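Local coordinates for protein phycocyanobilin lyase subunit beta (Nostoc sp. PCC 7120, PDB 5N3U) that associates with the CpcE subunit to form a phycobiliprotein lyase that is probably required for attaching the chromophore to the phycocyanin alpha chain, at residues F144-A149 / H175-E180; E140-I145 / Y155-G160; G163-N166 / L170-P173; A149-R154 / K188-R193; E180-D185 / A192-A197. All blocks are in the same frame, centred on the assembly; numbering follows the deposited sequence.

Five contacts tie together the four C-terminal helices of an alpha-helical repeat protein. Interactions 2 and 4 are buried; 1, 3 and 5 are partly buried. Interactions 2 and 5 are apolar seams between antiparallel helices, 130-145 with 151-163 and 171-184 with 188-198. Interactions 1 and 4 link elements that are not consecutive and differ in chemistry: interaction 1 is a serine-arginine hydrogen bond, while in interaction 4 a valine packs on a tryptophan and the aliphatic start of an arginine. Interaction 3 lies in the connection between helices 151-163 and 171-184, with a leucine pair inside and a glutamine outside. The salt bridge from Arg154 to Asp185 joins interactions 4 and 5.

Interaction 1 (F144-A149 / H175-E180); sequences FISQDA and HTRLKE
A polar contact between a turn and a helix, centred on Ser146 and Arg177, joins the turn that follows helix 130-145 to helix 171-184. Ser146 OG is met at the edge of the guanidinium group, where NE of Arg177 donates to it over 2.9 Å at an N-H...O angle of 151°. The oxygen sits 15° from the guanidinium plane, and Arg177 NH2 adds only a weak bond to the same OG at 3.3 Å. Ser146 OG is also bonded to Leu143 O, one turn back, which ties the hydroxyl to its own helix. With CG of Arg177 trans to the backbone N (chi1 176°) and a bend at chi2, the arginine reaches across while NH1 turns back to Glu180. That salt bridge, Arg177 NH1 to Glu180 OE2 at 2.8 Å, lies near the guanidinium plane and helps fix the rotation of the group. Gln147 passes Arg177 at about a right angle, its CG 3.9 Å from Arg177 NH2. Ser146 and Gln147 are the two middle residues of a type I turn from Ile145 to Asp148. Helix 151-163 packs against both segments, with Ala157 touching Ser146 and Ile158 touching Leu178.

Interaction 2 (E140-I145 / Y155-G160); sequences ETLLFI and YAAIVG
Leu142 spreads its two methyl groups over the backbone of helix 151-163, each choosing a different turn of it. The distance from Leu142 CD1 to Gly160 C is 3.6 Å. On the other branch, Leu142 CD2 lies 3.7 Å from Ala157 O, and the leucine straddles the step between two residues one turn apart. The side chain gets there with CG placed beside its own backbone N, chi1 being -75°. CD1 of Leu142 rests directly on the main chain of Gly160, which has no side chain there. Ala157 is the other low point of the surface. Its CB faces both side chains of the opposing helix, 4.0 Å from CG1 of Ile145 and 4.5 Å from Leu142 CD2, and Ile145 CD1 also comes near the same methyl. The small residues bring the backbones together: the CA atoms of Leu142 and Ala157 are 5.5 Å apart, and the axes of the two short segments approach to 9.0 Å. With an angle of 154° between their directions, the helices form an antiparallel hairpin of the kind that builds HEAT repeats, and the seam consists of apolar contacts. Helix 108-118 covers Ile145 and Ala156 through Ala115, helix 171-184 meets Ile158 through Leu178 and Met181, and helix 188-198 reaches Ile158 through Ile194.

Interaction 3 (G163-N166 / L170-P173); sequences GLVN and LQQP
The connection between helices 151-163 and 171-184 is an interhelical turn, and this contact draws its two ends together. On the inner side Leu164 and Leu170 face each other, CD2 of Leu164 lying 4.3 Å from CD1 of Leu170, a loose methyl-to-methyl touch between two buried side chains. Both point their beta carbons toward the other segment, and both continue onto Leu139 of helix 130-145, with Leu170 also touching Pro135. The outer side is polar. Gln171 runs alongside the turn with its chain extended beyond CG (chi2 -171°), which carries the amide from the start of its helix back to the main chain of Val165. There NE2 of Gln171 lies 2.6 Å from Val165 O; the hydrogen bond is weak, bent to 122° at the hydrogen. Across the turn the CA atoms of Val165 and Gln171 are 6.5 Å apart. Short connections of this kind, with an apolar pair inside, join successive helices in alpha-helical repeat folds such as HEAT.

Interaction 4 (A149-R154 / K188-R193); sequences AEWSIR and KAVRAR
Val190 has CG1 trans to its backbone N (chi1 171°), which sets CG2 beside that nitrogen and turns both methyls onto Trp151 and Arg154. Trp151 has its CG between the backbone N and the carbonyl carbon, at chi1 72°, which leaves Val190 CG2 near the plane of the indole, off its edge. The contact belongs to the alpha-helical repeat fold and joins the first turn of helix 151-163 to helix 188-198, two helices that are not consecutive. CG2 of Val190 comes within 3.8 Å of Trp151 O and 4.2 Å of Trp151 CB, so the valine packs on the backbone and beta carbon of Trp151 more than on its ring. CG1 of Val190 lies 4.4 Å from CB of Arg154. The guanidinium of Arg154 bends back over its own helix: CA of Trp151 lies 3.5 Å from its plane, over one face and toward the rim. Arg154 NE makes a salt bridge with Asp185 in the turn before helix 188-198. Trp151 makes a cation-pi contact with Lys245 of the neighbouring CpcE chain, and Arg193 reaches the same chain through a salt bridge to its Asp273. Glu150 is the N-cap of helix 151-163, and its OE2 accepts two bonds from one residue: Ser152 N at 3.1 Å, arriving from above the carboxylate plane, and Ser152 OG at 2.7 Å, on the anti side.

Interaction 5 (E180-D185 / A192-A197); sequences EMLASD and ARILLA
The segments 180-184 of helix 171-184 and 192-197 of helix 188-198 run antiparallel, their short axes 9.6 Å apart at closest approach and 150° apart in direction, with Leu182 and Ile194 the nearest pair of CA atoms. Ile194 carries most of the contact. Its CD1 presses on Met181 CB at 3.4 Å, closer than carbon atoms usually pack, and lies 3.4 Å from Leu182 N. Its other branch, CG2, lies trans to the backbone N and meets CB of Leu182 at 3.9 Å, so CD1 meets the Met181-Leu182 junction and CG2 the side chain of Leu182. These are the last two helices of the chain, and they pair as an apolar antiparallel helix hairpin. Leu182 and Leu195 cross at about a right angle, where CD2 of Leu182 lies 3.9 Å from CD2 of Leu195; Leu195 also packs on Ile261 of the neighbouring CpcE chain. Met181 continues inward onto Ile158 of helix 151-163. At the end of helix 171-184, Glu180 O takes two bonds, from Ser184 N at 3.0 Å and Ser184 OG at 3.1 Å, which approach from opposite faces of the carbonyl plane.

Interaction 1 (F144-A149 / H175-E180)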
# COMPACT_ATOMS: atom_id res chain seq x y z
N PHE B 144 2.26 20.92 -9.02
CA PHE B 144 1.88 20.47 -7.71
C PHE B 144 2.68 19.29 -7.16
O PHE B 144 3.10 19.30 -5.98
CB PHE B 144 0.36 20.23 -7.71
CG PHE B 144 -0.18 19.64 -6.48
CD1 PHE B 144 -0.46 20.45 -5.42
CD2 PHE B 144 -0.56 18.31 -6.42
CE1 PHE B 144 -1.00 19.94 -4.29
CE2 PHE B 144 -1.10 17.77 -5.22
CZ PHE B 144 -1.36 18.59 -4.18
N ILE B 145 2.89 18.25 -7.97
CA ILE B 145 3.60 17.09 -7.39
C ILE B 145 5.11 17.31 -7.25
O ILE B 145 5.75 16.55 -6.56
CB ILE B 145 3.31 15.76 -8.11
CG1 ILE B 145 3.76 15.81 -9.55
CG2 ILE B 145 1.81 15.49 -8.07
CD1 ILE B 145 3.84 14.43 -10.14
N SER B 146 5.64 18.34 -7.91
CA SER B 146 7.07 18.69 -7.79
C SER B 146 7.47 19.16 -6.41
O SER B 146 8.64 19.30 -6.14
CB SER B 146 7.44 19.75 -8.83
OG SER B 146 6.96 21.03 -8.43
N GLN B 147 6.49 19.38 -5.54
CA GLN B 147 6.71 19.67 -4.14
C GLN B 147 6.71 18.45 -3.26
O GLN B 147 6.95 18.57 -2.10
CB GLN B 147 5.61 20.62 -3.61
CG GLN B 147 5.45 21.92 -4.38
CD GLN B 147 4.01 22.30 -4.69
OE1 GLN B 147 3.04 21.81 -4.07
NE2 GLN B 147 3.84 23.18 -5.70
N ASP B 148 6.45 17.25 -3.76
CA ASP B 148 6.34 16.11 -2.91
C ASP B 148 7.65 15.93 -2.13
O ASP B 148 8.72 16.27 -2.62
CB ASP B 148 6.11 14.84 -3.74
CG ASP B 148 5.53 13.73 -2.95
OD1 ASP B 148 4.27 13.69 -2.78
OD2 ASP B 148 6.30 12.86 -2.50
N ALA B 149 7.54 15.32 -0.97
CA ALA B 149 8.71 15.02 -0.15
C ALA B 149 9.59 13.89 -0.67
O ALA B 149 10.76 13.89 -0.37
CB ALA B 149 8.31 14.74 1.28
N HIS B 175 10.38 26.93 -16.62
CA HIS B 175 11.63 27.70 -16.26
C HIS B 175 11.64 28.19 -14.86
O HIS B 175 12.54 27.92 -14.09
CB HIS B 175 11.85 28.89 -17.18
CG HIS B 175 12.25 28.48 -18.55
ND1 HIS B 175 12.06 29.28 -19.65
CD2 HIS B 175 12.82 27.34 -19.01
CE1 HIS B 175 12.51 28.66 -20.73
NE2 HIS B 175 12.98 27.48 -20.37
N THR B 176 10.56 28.84 -14.48
CA THR B 176 10.48 29.45 -13.19
C THR B 176 10.52 28.40 -12.13
O THR B 176 11.19 28.58 -11.08
CB THR B 176 9.20 30.29 -13.10
OG1 THR B 176 9.37 31.46 -13.91
CG2 THR B 176 8.85 30.68 -11.67
N ARG B 177 9.82 27.27 -12.40
CA ARG B 177 9.71 26.29 -11.35
C ARG B 177 11.04 25.60 -11.19
O ARG B 177 11.49 25.32 -10.08
CB ARG B 177 8.58 25.31 -11.67
CG ARG B 177 8.46 24.21 -10.68
CD ARG B 177 8.19 24.70 -9.32
NE ARG B 177 8.30 23.65 -8.34
CZ ARG B 177 8.69 23.83 -7.09
NH1 ARG B 177 9.05 25.04 -6.67
NH2 ARG B 177 8.74 22.81 -6.26
N LEU B 178 11.63 25.30 -12.31
CA LEU B 178 12.88 24.63 -12.35
C LEU B 178 13.98 25.41 -11.63
O LEU B 178 14.73 24.81 -10.85
CB LEU B 178 13.26 24.36 -13.79
CG LEU B 178 12.50 23.30 -14.55
CD1 LEU B 178 12.91 23.15 -15.98
CD2 LEU B 178 12.58 21.94 -13.92
N LYS B 179 14.06 26.74 -11.82
CA LYS B 179 15.01 27.55 -11.06
C LYS B 179 14.74 27.47 -9.57
O LYS B 179 15.69 27.29 -8.79
CB LYS B 179 14.96 29.01 -11.46
CG LYS B 179 15.42 29.31 -12.87
CD LYS B 179 15.33 30.82 -13.21
CE LYS B 179 14.55 31.11 -14.52
NZ LYS B 179 15.12 30.50 -15.77
N GLU B 180 13.48 27.58 -9.13
CA GLU B 180 13.19 27.50 -7.71
C GLU B 180 13.62 26.13 -7.17
O GLU B 180 14.02 26.02 -6.00
CB GLU B 180 11.68 27.62 -7.38
CG GLU B 180 10.93 28.92 -7.64
CD GLU B 180 9.44 28.66 -8.00
OE1 GLU B 180 8.90 29.36 -8.91
OE2 GLU B 180 8.80 27.73 -7.41

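Interaction 2 (E140-I145 / Y155-G160)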
# COMPACT_ATOMS: atom_id res chain seq x y z
N GLU B 140 -0.25 22.03 -14.45
CA GLU B 140 -0.67 22.38 -13.06
C GLU B 140 -0.41 21.21 -12.14
O GLU B 140 0.03 21.37 -11.02
CB GLU B 140 -2.16 22.77 -12.97
CG GLU B 140 -2.50 24.08 -13.66
CD GLU B 140 -4.04 24.30 -14.04
OE1 GLU B 140 -5.02 23.55 -13.62
OE2 GLU B 140 -4.28 25.23 -14.85
N THR B 141 -0.72 19.99 -12.60
CA THR B 141 -0.52 18.84 -11.74
C THR B 141 0.94 18.59 -11.52
O THR B 141 1.32 18.22 -10.41
CB THR B 141 -1.18 17.59 -12.35
OG1 THR B 141 -2.58 17.78 -12.17
CG2 THR B 141 -0.96 16.35 -11.52
N LEU B 142 1.73 18.69 -12.58
CA LEU B 142 3.15 18.47 -12.44
C LEU B 142 3.81 19.46 -11.52
O LEU B 142 4.73 19.11 -10.77
CB LEU B 142 3.83 18.47 -13.77
CG LEU B 142 3.64 17.22 -14.61
CD1 LEU B 142 4.03 17.47 -16.01
CD2 LEU B 142 4.48 16.08 -14.12
N LEU B 143 3.35 20.71 -11.56
CA LEU B 143 3.85 21.72 -10.62
C LEU B 143 3.49 21.37 -9.21
O LEU B 143 4.31 21.48 -8.25
CB LEU B 143 3.34 23.12 -10.98
CG LEU B 143 3.76 23.68 -12.32
CD1 LEU B 143 3.06 25.03 -12.60
CD2 LEU B 143 5.26 23.89 -12.37
N PHE B 144 2.26 20.92 -9.02
CA PHE B 144 1.88 20.47 -7.71
C PHE B 144 2.68 19.29 -7.16
O PHE B 144 3.10 19.30 -5.98
CB PHE B 144 0.36 20.23 -7.71
CG PHE B 144 -0.18 19.64 -6.48
CD1 PHE B 144 -0.46 20.45 -5.42
CD2 PHE B 144 -0.56 18.31 -6.42
CE1 PHE B 144 -1.00 19.94 -4.29
CE2 PHE B 144 -1.10 17.77 -5.22
CZ PHE B 144 -1.36 18.59 -4.18
N ILE B 145 2.89 18.25 -7.97
CA ILE B 145 3.60 17.09 -7.39
C ILE B 145 5.11 17.31 -7.25
O ILE B 145 5.75 16.55 -6.56
CB ILE B 145 3.31 15.76 -8.11
CG1 ILE B 145 3.76 15.81 -9.55
CG2 ILE B 145 1.81 15.49 -8.07
CD1 ILE B 145 3.84 14.43 -10.14
N TYR B 155 11.70 13.81 -9.11
CA TYR B 155 12.45 13.51 -10.31
C TYR B 155 11.51 13.27 -11.49
O TYR B 155 11.68 13.82 -12.60
CB TYR B 155 13.31 12.26 -10.01
CG TYR B 155 14.28 11.89 -11.11
CD1 TYR B 155 13.85 11.20 -12.22
CD2 TYR B 155 15.62 12.20 -11.02
CE1 TYR B 155 14.72 10.83 -13.25
CE2 TYR B 155 16.51 11.87 -12.05
CZ TYR B 155 16.07 11.21 -13.15
OH TYR B 155 16.95 10.86 -14.18
N ALA B 156 10.50 12.42 -11.28
CA ALA B 156 9.56 12.13 -12.33
C ALA B 156 8.82 13.39 -12.77
O ALA B 156 8.52 13.53 -13.94
CB ALA B 156 8.54 11.07 -11.88
N ALA B 157 8.48 14.26 -11.83
CA ALA B 157 7.83 15.51 -12.14
C ALA B 157 8.63 16.41 -13.09
O ALA B 157 8.09 16.99 -14.01
CB ALA B 157 7.55 16.24 -10.88
N ILE B 158 9.92 16.47 -12.89
CA ILE B 158 10.85 17.19 -13.80
C ILE B 158 10.81 16.57 -15.16
O ILE B 158 10.78 17.25 -16.16
CB ILE B 158 12.34 17.07 -13.35
CG1 ILE B 158 12.55 17.51 -11.94
CG2 ILE B 158 13.28 17.83 -14.27
CD1 ILE B 158 12.04 18.87 -11.66
N VAL B 159 10.82 15.26 -15.25
CA VAL B 159 10.79 14.63 -16.54
C VAL B 159 9.49 14.97 -17.28
O VAL B 159 9.45 15.19 -18.50
CB VAL B 159 10.94 13.13 -16.43
CG1 VAL B 159 10.81 12.44 -17.80
CG2 VAL B 159 12.31 12.73 -15.81
N GLY B 160 8.37 14.97 -16.55
CA GLY B 160 7.11 15.35 -17.15
C GLY B 160 7.17 16.78 -17.65
O GLY B 160 6.81 17.04 -18.76

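Interaction 3 (G163-N166 / L170-P173)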
# COMPACT_ATOMS: atom_id res chain seq x y z
N GLY B 163 8.92 17.32 -20.83
CA GLY B 163 8.10 16.95 -21.95
C GLY B 163 7.18 18.02 -22.45
O GLY B 163 6.72 17.94 -23.59
N LEU B 164 6.84 18.98 -21.62
CA LEU B 164 5.99 20.04 -22.07
C LEU B 164 6.74 21.24 -22.80
O LEU B 164 6.14 22.27 -23.04
CB LEU B 164 5.15 20.53 -20.89
CG LEU B 164 4.12 19.52 -20.30
CD1 LEU B 164 3.59 20.07 -19.01
CD2 LEU B 164 2.96 19.29 -21.22
N VAL B 165 8.01 21.06 -23.14
CA VAL B 165 8.80 22.06 -23.90
C VAL B 165 8.27 22.39 -25.30
O VAL B 165 8.37 23.51 -25.75
CB VAL B 165 10.27 21.56 -24.03
CG1 VAL B 165 11.04 22.23 -25.19
CG2 VAL B 165 10.99 21.77 -22.70
N ASN B 166 7.68 21.42 -25.98
CA ASN B 166 6.99 21.67 -27.24
C ASN B 166 5.80 22.65 -27.19
O ASN B 166 5.18 22.89 -28.24
CB ASN B 166 6.56 20.34 -27.92
CG ASN B 166 5.56 19.50 -27.09
OD1 ASN B 166 5.33 19.75 -25.90
ND2 ASN B 166 4.98 18.48 -27.73
N LEU B 170 3.60 27.47 -22.04
CA LEU B 170 3.86 26.84 -20.77
C LEU B 170 5.32 27.01 -20.30
O LEU B 170 5.69 26.62 -19.20
CB LEU B 170 3.50 25.33 -20.92
CG LEU B 170 2.08 24.97 -21.37
CD1 LEU B 170 1.85 23.46 -21.24
CD2 LEU B 170 0.96 25.69 -20.63
N GLN B 171 6.14 27.69 -21.07
CA GLN B 171 7.57 27.65 -20.79
C GLN B 171 7.97 28.53 -19.65
O GLN B 171 8.89 28.19 -18.92
CB GLN B 171 8.33 27.92 -22.04
CG GLN B 171 7.86 26.98 -23.12
CD GLN B 171 8.74 27.05 -24.34
OE1 GLN B 171 9.44 28.04 -24.55
NE2 GLN B 171 8.69 26.02 -25.18
N GLN B 172 7.23 29.58 -19.40
CA GLN B 172 7.61 30.48 -18.37
C GLN B 172 7.47 29.81 -17.03
O GLN B 172 8.40 29.87 -16.22
CB GLN B 172 6.79 31.81 -18.45
CG GLN B 172 7.15 32.82 -17.35
CD GLN B 172 6.39 32.66 -16.04
OE1 GLN B 172 6.98 32.61 -14.96
NE2 GLN B 172 5.08 32.63 -16.12
N PRO B 173 6.28 29.20 -16.77
CA PRO B 173 6.13 28.65 -15.43
C PRO B 173 7.08 27.48 -15.18
O PRO B 173 7.38 27.26 -14.02
CB PRO B 173 4.65 28.21 -15.38
CG PRO B 173 4.22 28.16 -16.81
CD PRO B 173 4.99 29.23 -17.48

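Interaction 4 (A149-R154 / K188-R193)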
# COMPACT_ATOMS: atom_id res chain seq x y z
N ALA B 149 7.54 15.32 -0.97
CA ALA B 149 8.71 15.02 -0.15
C ALA B 149 9.59 13.89 -0.67
O ALA B 149 10.76 13.89 -0.37
CB ALA B 149 8.31 14.74 1.28
N GLU B 150 9.07 12.93 -1.44
CA GLU B 150 9.86 11.80 -1.96
C GLU B 150 10.62 12.27 -3.21
O GLU B 150 10.01 12.81 -4.18
CB GLU B 150 8.90 10.64 -2.25
CG GLU B 150 9.36 9.55 -3.22
CD GLU B 150 10.59 8.86 -2.77
OE1 GLU B 150 10.74 8.71 -1.53
OE2 GLU B 150 11.39 8.45 -3.64
N TRP B 151 11.93 12.03 -3.21
CA TRP B 151 12.83 12.53 -4.29
C TRP B 151 12.41 11.95 -5.61
O TRP B 151 12.50 12.65 -6.62
CB TRP B 151 14.33 12.20 -4.01
CG TRP B 151 14.61 10.80 -4.17
CD1 TRP B 151 14.51 9.81 -3.23
CD2 TRP B 151 15.03 10.18 -5.36
NE1 TRP B 151 14.78 8.62 -3.78
CE2 TRP B 151 15.13 8.82 -5.10
CE3 TRP B 151 15.26 10.65 -6.65
CZ2 TRP B 151 15.48 7.92 -6.07
CZ3 TRP B 151 15.61 9.75 -7.61
CH2 TRP B 151 15.73 8.41 -7.33
N SER B 152 12.01 10.67 -5.65
CA SER B 152 11.71 10.05 -6.93
C SER B 152 10.44 10.64 -7.60
O SER B 152 10.32 10.60 -8.86
CB SER B 152 11.62 8.54 -6.81
OG SER B 152 10.46 8.13 -6.14
N ILE B 153 9.49 11.15 -6.80
CA ILE B 153 8.33 11.83 -7.34
C ILE B 153 8.76 13.12 -7.95
O ILE B 153 8.32 13.48 -9.06
CB ILE B 153 7.27 12.13 -6.23
CG1 ILE B 153 6.73 10.88 -5.57
CG2 ILE B 153 6.12 12.92 -6.84
CD1 ILE B 153 6.40 9.79 -6.50
N ARG B 154 9.59 13.87 -7.24
CA ARG B 154 10.11 15.13 -7.81
C ARG B 154 10.92 14.88 -9.07
O ARG B 154 10.79 15.62 -10.01
CB ARG B 154 10.96 15.96 -6.79
CG ARG B 154 10.26 16.32 -5.53
CD ARG B 154 10.96 17.46 -4.76
NE ARG B 154 12.27 17.06 -4.20
CZ ARG B 154 12.52 16.22 -3.19
NH1 ARG B 154 11.56 15.59 -2.52
NH2 ARG B 154 13.80 16.00 -2.83
N LYS B 188 20.87 15.89 -4.66
CA LYS B 188 21.78 16.12 -5.75
C LYS B 188 21.25 15.49 -7.02
O LYS B 188 21.42 16.01 -8.10
CB LYS B 188 23.12 15.48 -5.42
CG LYS B 188 24.26 16.43 -5.23
CD LYS B 188 25.61 15.71 -5.36
CE LYS B 188 25.91 14.86 -4.13
NZ LYS B 188 27.25 14.26 -4.27
N ALA B 189 20.60 14.34 -6.88
CA ALA B 189 19.99 13.69 -8.04
C ALA B 189 18.95 14.53 -8.76
O ALA B 189 18.85 14.52 -9.98
CB ALA B 189 19.37 12.38 -7.61
N VAL B 190 18.17 15.23 -7.99
CA VAL B 190 17.08 16.01 -8.53
C VAL B 190 17.64 17.30 -9.18
O VAL B 190 17.23 17.71 -10.28
CB VAL B 190 16.09 16.32 -7.36
CG1 VAL B 190 15.05 17.31 -7.77
CG2 VAL B 190 15.44 15.03 -6.84
N ARG B 191 18.58 17.94 -8.49
CA ARG B 191 19.30 19.09 -9.04
C ARG B 191 19.93 18.72 -10.36
O ARG B 191 19.85 19.45 -11.34
CB ARG B 191 20.40 19.53 -8.09
CG ARG B 191 19.93 20.25 -6.86
CD ARG B 191 21.07 21.10 -6.30
NE ARG B 191 21.24 20.78 -4.90
CZ ARG B 191 22.16 19.97 -4.37
NH1 ARG B 191 23.11 19.38 -5.08
NH2 ARG B 191 22.14 19.75 -3.06
N ALA B 192 20.54 17.56 -10.41
CA ALA B 192 21.14 17.14 -11.68
C ALA B 192 20.16 16.96 -12.78
O ALA B 192 20.45 17.16 -13.98
CB ALA B 192 21.91 15.84 -11.48
N ARG B 193 18.99 16.46 -12.42
CA ARG B 193 18.02 16.20 -13.45
C ARG B 193 17.44 17.53 -13.89
O ARG B 193 17.07 17.67 -15.02
CB ARG B 193 16.92 15.24 -12.96
CG ARG B 193 15.97 14.83 -14.07
CD ARG B 193 16.71 14.05 -15.13
NE ARG B 193 15.90 13.72 -16.24
CZ ARG B 193 15.51 14.62 -17.14
NH1 ARG B 193 15.80 15.90 -17.01
NH2 ARG B 193 14.74 14.24 -18.14

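Interaction 5 (E180-D185 / A192-A197)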
# COMPACT_ATOMS: atom_id res chain seq x y z
N GLU B 180 13.48 27.58 -9.13
CA GLU B 180 13.19 27.50 -7.71
C GLU B 180 13.62 26.13 -7.17
O GLU B 180 14.02 26.02 -6.00
CB GLU B 180 11.68 27.62 -7.38
CG GLU B 180 10.93 28.92 -7.64
CD GLU B 180 9.44 28.66 -8.00
OE1 GLU B 180 8.90 29.36 -8.91
OE2 GLU B 180 8.80 27.73 -7.41
N MET B 181 13.51 25.08 -7.98
CA MET B 181 13.85 23.74 -7.47
C MET B 181 15.37 23.51 -7.42
O MET B 181 15.91 22.98 -6.44
CB MET B 181 13.15 22.67 -8.33
CG MET B 181 11.68 22.49 -7.99
SD MET B 181 11.07 21.22 -9.13
CE MET B 181 11.59 19.80 -8.15
N LEU B 182 16.05 23.92 -8.47
CA LEU B 182 17.54 23.96 -8.45
C LEU B 182 18.11 24.73 -7.25
O LEU B 182 19.11 24.31 -6.70
CB LEU B 182 18.09 24.57 -9.73
CG LEU B 182 19.58 24.36 -9.95
CD1 LEU B 182 19.99 22.90 -9.94
CD2 LEU B 182 19.99 24.97 -11.27
N ALA B 183 17.45 25.81 -6.84
CA ALA B 183 17.82 26.51 -5.63
C ALA B 183 17.50 25.71 -4.39
O ALA B 183 18.32 25.65 -3.49
CB ALA B 183 17.14 27.87 -5.53
N SER B 184 16.33 25.11 -4.31
CA SER B 184 15.93 24.59 -2.98
C SER B 184 16.12 23.11 -2.72
O SER B 184 15.93 22.66 -1.60
CB SER B 184 14.47 24.93 -2.70
OG SER B 184 13.62 24.16 -3.51
N ASP B 185 16.49 22.33 -3.72
CA ASP B 185 16.34 20.92 -3.55
C ASP B 185 17.49 20.31 -2.71
O ASP B 185 18.66 20.50 -3.00
CB ASP B 185 16.10 20.19 -4.88
CG ASP B 185 15.22 18.96 -4.69
OD1 ASP B 185 15.70 17.94 -4.14
OD2 ASP B 185 14.01 19.05 -5.03
N ALA B 192 20.54 17.56 -10.41
CA ALA B 192 21.14 17.14 -11.68
C ALA B 192 20.16 16.96 -12.78
O ALA B 192 20.45 17.16 -13.98
CB ALA B 192 21.91 15.84 -11.48
N ARG B 193 18.99 16.46 -12.42
CA ARG B 193 18.02 16.20 -13.45
C ARG B 193 17.44 17.53 -13.89
O ARG B 193 17.07 17.67 -15.02
CB ARG B 193 16.92 15.24 -12.96
CG ARG B 193 15.97 14.83 -14.07
CD ARG B 193 16.71 14.05 -15.13
NE ARG B 193 15.90 13.72 -16.24
CZ ARG B 193 15.51 14.62 -17.14
NH1 ARG B 193 15.80 15.90 -17.01
NH2 ARG B 193 14.74 14.24 -18.14
N ILE B 194 17.34 18.47 -12.97
CA ILE B 194 16.92 19.82 -13.36
C ILE B 194 17.89 20.40 -14.42
O ILE B 194 17.48 20.78 -15.53
CB ILE B 194 16.83 20.73 -12.14
CG1 ILE B 194 15.61 20.34 -11.28
CG2 ILE B 194 16.72 22.22 -12.54
CD1 ILE B 194 15.64 20.85 -9.87
N LEU B 195 19.19 20.39 -14.09
CA LEU B 195 20.25 20.77 -15.04
C LEU B 195 20.14 20.12 -16.37
O LEU B 195 20.26 20.79 -17.35
CB LEU B 195 21.64 20.45 -14.50
CG LEU B 195 21.98 21.31 -13.27
CD1 LEU B 195 23.22 20.72 -12.59
CD2 LEU B 195 22.15 22.79 -13.63
N LEU B 196 19.91 18.81 -16.43
CA LEU B 196 19.71 18.17 -17.69
C LEU B 196 18.47 18.73 -18.39
O LEU B 196 18.48 18.86 -19.61
CB LEU B 196 19.52 16.66 -17.56
CG LEU B 196 19.32 15.86 -18.84
CD1 LEU B 196 20.49 16.08 -19.80
CD2 LEU B 196 19.22 14.39 -18.53
N ALA B 197 17.41 19.01 -17.64
CA ALA B 197 16.19 19.54 -18.28
C ALA B 197 16.48 20.96 -18.81
O ALA B 197 16.22 21.22 -19.99
CB ALA B 197 15.00 19.54 -17.33